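Local coordinates for protein catechol 1,2-dioxygenase (Acinetobacter sp., PDB 1DLQ) that catalyses the iron(III)-dependent intradiol cleavage of catechol by dioxygen to cis,cis-muconate, a step of the beta-ketoadipate pathway, as a homodimer, at residues P115-Y120 against R180-D185; L215-N220 against F253-R258. All coordinates share one frame; numbering follows the deposited sequence.

Contact 1. Residues P115-Y120 against R180-D185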
loop_
_atom_site.group_PDB
_atom_site.type_symbol
_atom_site.label_atom_id
_atom_site.label_comp_id
_atom_site.label_asym_id
_atom_site.label_seq_id
_atom_site.Cartn_x
_atom_site.Cartn_y
_atom_site.Cartn_z
ATOM N N PRO A 115 30.705 -9.698 5.719
ATOM C CA PRO A 115 31.926 -10.492 5.679
ATOM C C PRO A 115 31.746 -11.735 6.534
ATOM O O PRO A 115 30.940 -11.748 7.465
ATOM C CB PRO A 115 32.961 -9.534 6.258
ATOM C CG PRO A 115 32.138 -8.709 7.199
ATOM C CD PRO A 115 30.993 -8.376 6.290
ATOM N N GLU A 116 32.471 -12.795 6.211
ATOM C CA GLU A 116 32.364 -13.994 7.017
ATOM C C GLU A 116 33.747 -14.466 7.441
ATOM O O GLU A 116 34.752 -14.153 6.804
ATOM C CB GLU A 116 31.641 -15.104 6.261
ATOM C CG GLU A 116 32.380 -15.627 5.075
ATOM C CD GLU A 116 31.682 -16.823 4.479
ATOM O OE1 GLU A 116 30.531 -16.661 4.015
ATOM O OE2 GLU A 116 32.277 -17.923 4.485
ATOM N N SER A 117 33.788 -15.208 8.536
ATOM C CA SER A 117 35.034 -15.719 9.054
ATOM C C SER A 117 34.715 -16.961 9.860
ATOM O O SER A 117 33.559 -17.206 10.195
ATOM C CB SER A 117 35.676 -14.665 9.937
ATOM O OG SER A 117 34.772 -14.295 10.955
ATOM N N VAL A 118 35.738 -17.745 10.174
ATOM C CA VAL A 118 35.540 -18.971 10.927
ATOM C C VAL A 118 35.659 -18.793 12.436
ATOM O O VAL A 118 36.624 -18.209 12.927
ATOM C CB VAL A 118 36.553 -20.059 10.493
ATOM C CG1 VAL A 118 36.308 -21.340 11.273
ATOM C CG2 VAL A 118 36.439 -20.308 8.998
ATOM N N GLY A 119 34.657 -19.297 13.152
ATOM C CA GLY A 119 34.640 -19.249 14.602
ATOM C C GLY A 119 34.497 -17.939 15.361
ATOM O O GLY A 119 33.725 -17.865 16.323
ATOM N N TYR A 120 35.230 -16.910 14.943
ATOM C CA TYR A 120 35.221 -15.627 15.634
ATOM C C TYR A 120 35.222 -14.415 14.719
ATOM O O TYR A 120 35.619 -14.495 13.562
ATOM C CB TYR A 120 36.447 -15.535 16.551
ATOM C CG TYR A 120 36.692 -14.146 17.098
ATOM C CD1 TYR A 120 35.879 -13.610 18.096
ATOM C CD2 TYR A 120 37.697 -13.334 16.561
ATOM C CE1 TYR A 120 36.060 -12.294 18.548
ATOM C CE2 TYR A 120 37.888 -12.021 17.001
ATOM C CZ TYR A 120 37.064 -11.506 17.996
ATOM O OH TYR A 120 37.247 -10.216 18.437
ATOM N N ARG A 180 27.622 -9.895 10.613
ATOM C CA ARG A 180 28.692 -10.832 10.278
ATOM C C ARG A 180 28.151 -12.234 10.065
ATOM O O ARG A 180 27.080 -12.586 10.566
ATOM C CB ARG A 180 29.743 -10.892 11.401
ATOM C CG ARG A 180 30.588 -9.651 11.563
ATOM C CD ARG A 180 31.497 -9.457 10.363
ATOM N NE ARG A 180 31.559 -8.054 9.966
ATOM C CZ ARG A 180 32.011 -7.076 10.738
ATOM N NH1 ARG A 180 32.448 -7.339 11.955
ATOM N NH2 ARG A 180 32.005 -5.825 10.302
ATOM N N SER A 181 28.896 -13.027 9.305
ATOM C CA SER A 181 28.543 -14.421 9.075
ATOM C C SER A 181 29.682 -15.184 9.727
ATOM O O SER A 181 30.847 -14.953 9.416
ATOM C CB SER A 181 28.480 -14.746 7.579
ATOM O OG SER A 181 27.454 -14.008 6.940
ATOM N N ILE A 182 29.351 -16.075 10.648
ATOM C CA ILE A 182 30.376 -16.843 11.330
ATOM C C ILE A 182 30.207 -18.307 10.976
ATOM O O ILE A 182 29.120 -18.858 11.107
ATOM C CB ILE A 182 30.265 -16.707 12.874
ATOM C CG1 ILE A 182 30.224 -15.232 13.286
ATOM C CG2 ILE A 182 31.456 -17.399 13.544
ATOM C CD1 ILE A 182 31.466 -14.472 12.939
ATOM N N ILE A 183 31.279 -18.930 10.505
ATOM C CA ILE A 183 31.235 -20.350 10.173
ATOM C C ILE A 183 31.695 -21.044 11.443
ATOM O O ILE A 183 32.785 -20.766 11.936
ATOM C CB ILE A 183 32.221 -20.714 9.035
ATOM C CG1 ILE A 183 31.973 -19.828 7.810
ATOM C CG2 ILE A 183 32.069 -22.180 8.670
ATOM C CD1 ILE A 183 30.570 -19.928 7.233
ATOM N N THR A 184 30.874 -21.929 11.987
ATOM C CA THR A 184 31.259 -22.611 13.209
ATOM C C THR A 184 32.568 -23.379 13.049
ATOM O O THR A 184 32.907 -23.838 11.954
ATOM C CB THR A 184 30.142 -23.559 13.704
ATOM O OG1 THR A 184 29.720 -24.414 12.636
ATOM C CG2 THR A 184 28.955 -22.752 14.212
ATOM N N ASP A 185 33.296 -23.500 14.158
ATOM C CA ASP A 185 34.587 -24.182 14.205
ATOM C C ASP A 185 34.477 -25.673 14.523
ATOM O O ASP A 185 33.394 -26.256 14.476
ATOM C CB ASP A 185 35.471 -23.501 15.250
ATOM C CG ASP A 185 34.907 -23.615 16.664
ATOM O OD1 ASP A 185 33.985 -24.433 16.892
ATOM O OD2 ASP A 185 35.398 -22.892 17.556
HETATM O O HOH W 1 28.124 -14.402 4.398
#
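Arg180 meets Pro115 where the two strands begin to pair: its bent side chain crosses the proline ring obliquely, CD 3.3 Å from Pro115 CG, and NE is buried there with no polar partner in the model. At Ser181 the parallel pairing starts. Its N-H points to Pro115 O (3.0 Å), and its own carbonyl receives Ser117 N at 3.1 Å. Ser181 CB lies 3.4 Å from Glu116 CB on the same face of the sheet, and a water hydrogen-bonded to Ser181 OG donates weakly to Glu116 OE1. Ile182 faces the other way, with Ser117; its CG2, anti to the backbone N, is directed at the turn and comes 3.6 Å from Gly119 C. Ile183 N donates to Ser117 O (2.9 Å, 170°), while Ile183 O takes Gly119 N at 2.7 Å. On the Glu116 face, Ile183 CB packs 4.2 Å from Val118 CG2. Thr184 turns away, its hydroxyl engaged with Ala151 and Leu148, and Asp185 ends the segment with OD1 bound to Asn187 and Gln189. The four crossing bonds all join backbone groups; side chains add van der Waals contacts and one water link, consistent with strand 116-118 being held to the sheet mostly by its main chain.

Contact 2. Residues L215-N220 against F253-R258; sequences LGRHGN and FAYATR. With HG (mercury (II) ion), chain D.
Phe253 and Gly219 meet face to backbone, and the phenylalanine side chain can be followed outward atom by atom. CB touches two carbonyl oxygens, 3.4 Å from each of His218 O and Asn220 O; the latter also accepts Phe253 N in the hydrogen bond across the contact (3.0 Å, 163°). CG and CD2 then pass along the glycine, CD2 lying 3.6 Å from Gly219 CA. CD1 nears Gly219 O. Towards the tip, CE1 and CZ are each 3.4 Å from a mercury(II) ion, with CD1 and CE2 farther from it; the ion stands over one face of the ring, offset toward its rim. Gly219 O lies over that same face and binds the ion at 2.6 Å; a water and Cys202 SG are further ligands. This mercury is distinct from the catalytic iron(III), about 9 Å from the Phe253 side chain; that of the iron ligand Tyr200 is about 6 Å away.

The His218 ring lies beside Phe253 CB. Its ND1 accepts Asn220 N in the imidazole plane, and NE2 bonds to Asp251, so both ring nitrogens have partners that fix its rotation. Arg217, by contrast, bends at chi3 (54°) and brings NH2 to 3.1 Å from Phe253 O, near the guanidinium plane. The guanidinium and Tyr255 ring planes are 38° apart, but the hydroxyl is modelled too close to Arg217 CZ, leaving its exact placement doubtful. Arg217 NH1 bonds to Gly77 O.

The first segment leaves helix 207-214 through a Schellman motif at Gly216, before strand 224-230; the second lies between strands 237-243 and 262-268. Leu212 touches Phe253 and Arg217, while Phe14 of the second subunit meets the Tyr255 ring edge-to-face, beside the dimer interface.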
loop_
_atom_site.group_PDB
_atom_site.type_symbol
_atom_site.label_atom_id
_atom_site.label_comp_id
_atom_site.label_asym_id
_atom_site.label_seq_id
_atom_site.Cartn_x
_atom_site.Cartn_y
_atom_site.Cartn_z
ATOM N N LEU A 215 -4.632 2.940 16.832
ATOM C CA LEU A 215 -5.000 1.699 17.508
ATOM C C LEU A 215 -4.604 1.756 18.993
ATOM O O LEU A 215 -4.759 0.783 19.723
ATOM C CB LEU A 215 -4.313 0.504 16.832
ATOM C CG LEU A 215 -4.588 0.300 15.335
ATOM C CD1 LEU A 215 -3.740 -0.860 14.809
ATOM C CD2 LEU A 215 -6.078 0.037 15.107
ATOM N N GLY A 216 -4.090 2.905 19.429
ATOM C CA GLY A 216 -3.693 3.070 20.818
ATOM C C GLY A 216 -2.498 2.214 21.198
ATOM O O GLY A 216 -2.328 1.862 22.368
ATOM N N ARG A 217 -1.660 1.899 20.210
ATOM C CA ARG A 217 -0.481 1.057 20.416
ATOM C C ARG A 217 0.851 1.769 20.199
ATOM O O ARG A 217 0.913 2.820 19.554
ATOM C CB ARG A 217 -0.545 -0.147 19.477
ATOM C CG ARG A 217 -1.687 -1.112 19.727
ATOM C CD ARG A 217 -1.646 -2.186 18.663
ATOM N NE ARG A 217 -0.332 -2.816 18.623
ATOM C CZ ARG A 217 0.186 -3.382 17.539
ATOM N NH1 ARG A 217 -0.511 -3.389 16.412
ATOM N NH2 ARG A 217 1.402 -3.915 17.573
ATOM N N HIS A 218 1.921 1.182 20.738
ATOM C CA HIS A 218 3.261 1.747 20.589
ATOM C C HIS A 218 3.980 0.964 19.488
ATOM O O HIS A 218 3.532 -0.115 19.101
ATOM C CB HIS A 218 4.035 1.642 21.908
ATOM C CG HIS A 218 4.373 0.239 22.304
ATOM N ND1 HIS A 218 5.296 -0.525 21.623
ATOM C CD2 HIS A 218 3.910 -0.541 23.311
ATOM C CE1 HIS A 218 5.389 -1.714 22.191
ATOM N NE2 HIS A 218 4.558 -1.749 23.219
ATOM N N GLY A 219 5.084 1.500 18.978
ATOM C CA GLY A 219 5.809 0.806 17.927
ATOM C C GLY A 219 7.211 0.445 18.353
ATOM O O GLY A 219 8.135 0.456 17.552
ATOM N N ASN A 220 7.369 0.106 19.627
ATOM C CA ASN A 220 8.674 -0.236 20.169
ATOM C C ASN A 220 8.963 -1.714 20.232
ATOM O O ASN A 220 8.080 -2.527 20.514
ATOM C CB ASN A 220 8.822 0.333 21.571
ATOM C CG ASN A 220 8.600 1.822 21.610
ATOM O OD1 ASN A 220 9.266 2.583 20.903
ATOM N ND2 ASN A 220 7.661 2.253 22.438
ATOM N N PHE A 253 6.140 -4.739 19.773
ATOM C CA PHE A 253 5.144 -4.330 18.793
ATOM C C PHE A 253 5.079 -5.283 17.593
ATOM O O PHE A 253 4.097 -5.286 16.839
ATOM C CB PHE A 253 5.420 -2.880 18.353
ATOM C CG PHE A 253 5.744 -2.720 16.895
ATOM C CD1 PHE A 253 6.945 -3.179 16.374
ATOM C CD2 PHE A 253 4.837 -2.109 16.038
ATOM C CE1 PHE A 253 7.241 -3.034 15.022
ATOM C CE2 PHE A 253 5.123 -1.959 14.685
ATOM C CZ PHE A 253 6.331 -2.425 14.177
ATOM N N ALA A 254 6.120 -6.101 17.438
ATOM C CA ALA A 254 6.199 -7.062 16.343
ATOM C C ALA A 254 5.836 -8.471 16.808
ATOM O O ALA A 254 5.841 -9.418 16.020
ATOM C CB ALA A 254 7.606 -7.055 15.750
ATOM N N TYR A 255 5.543 -8.606 18.097
ATOM C CA TYR A 255 5.157 -9.892 18.675
ATOM C C TYR A 255 6.127 -11.026 18.327
ATOM O O TYR A 255 5.708 -12.161 18.086
ATOM C CB TYR A 255 3.756 -10.269 18.193
ATOM C CG TYR A 255 2.754 -9.148 18.305
ATOM C CD1 TYR A 255 2.143 -8.864 19.524
ATOM C CD2 TYR A 255 2.432 -8.351 17.204
ATOM C CE1 TYR A 255 1.236 -7.819 19.655
ATOM C CE2 TYR A 255 1.518 -7.294 17.327
ATOM C CZ TYR A 255 0.926 -7.041 18.564
ATOM O OH TYR A 255 0.027 -6.015 18.730
ATOM N N ALA A 256 7.418 -10.725 18.320
ATOM C CA ALA A 256 8.425 -11.710 17.971
ATOM C C ALA A 256 8.946 -12.516 19.156
ATOM O O ALA A 256 9.473 -13.609 18.983
ATOM C CB ALA A 256 9.581 -11.014 17.272
ATOM N N THR A 257 8.791 -11.985 20.360
ATOM C CA THR A 257 9.292 -12.654 21.557
ATOM C C THR A 257 8.708 -14.034 21.856
ATOM O O THR A 257 7.516 -14.276 21.685
ATOM C CB THR A 257 9.094 -11.762 22.789
ATOM O OG1 THR A 257 9.661 -10.474 22.533
ATOM C CG2 THR A 257 9.788 -12.368 24.001
ATOM N N ARG A 258 9.571 -14.932 22.320
ATOM C CA ARG A 258 9.184 -16.294 22.664
ATOM C C ARG A 258 9.978 -16.840 23.829
ATOM O O ARG A 258 11.139 -16.476 24.023
ATOM C CB ARG A 258 9.426 -17.238 21.501
ATOM C CG ARG A 258 8.622 -16.957 20.285
ATOM C CD ARG A 258 8.660 -18.191 19.462
ATOM N NE ARG A 258 7.622 -18.193 18.454
ATOM C CZ ARG A 258 7.202 -19.294 17.849
ATOM N NH1 ARG A 258 7.739 -20.468 18.161
ATOM N NH2 ARG A 258 6.242 -19.218 16.934
HETATM HG HG HG D . 8.392 0.134 14.996
HETATM O O HOH W 2 10.347 -1.364 15.167
#

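In the fold
From the N terminus the chain passes the helices of the dimer-forming region before reaching 115-120. Contact 1 closes the first loop when 180-185 pairs with it, enclosing 59 residues that include strands 133-141 and 152-156 and the iron ligand Tyr164. Only afterwards does the chain run through strand 189-195, Tyr200 and helix 207-214 to 215-220, where contact 2 opens; it closes at 253-258 around strand 224-230, which carries His224 and His226, and strand 237-243. The loops therefore follow in series, neither crossing nor nesting. Their centres are 32 Å apart, on opposite sides of the chain's centre: contact 1 joins an edge strand to the sheet, contact 2 links two connecting loops near the second subunit.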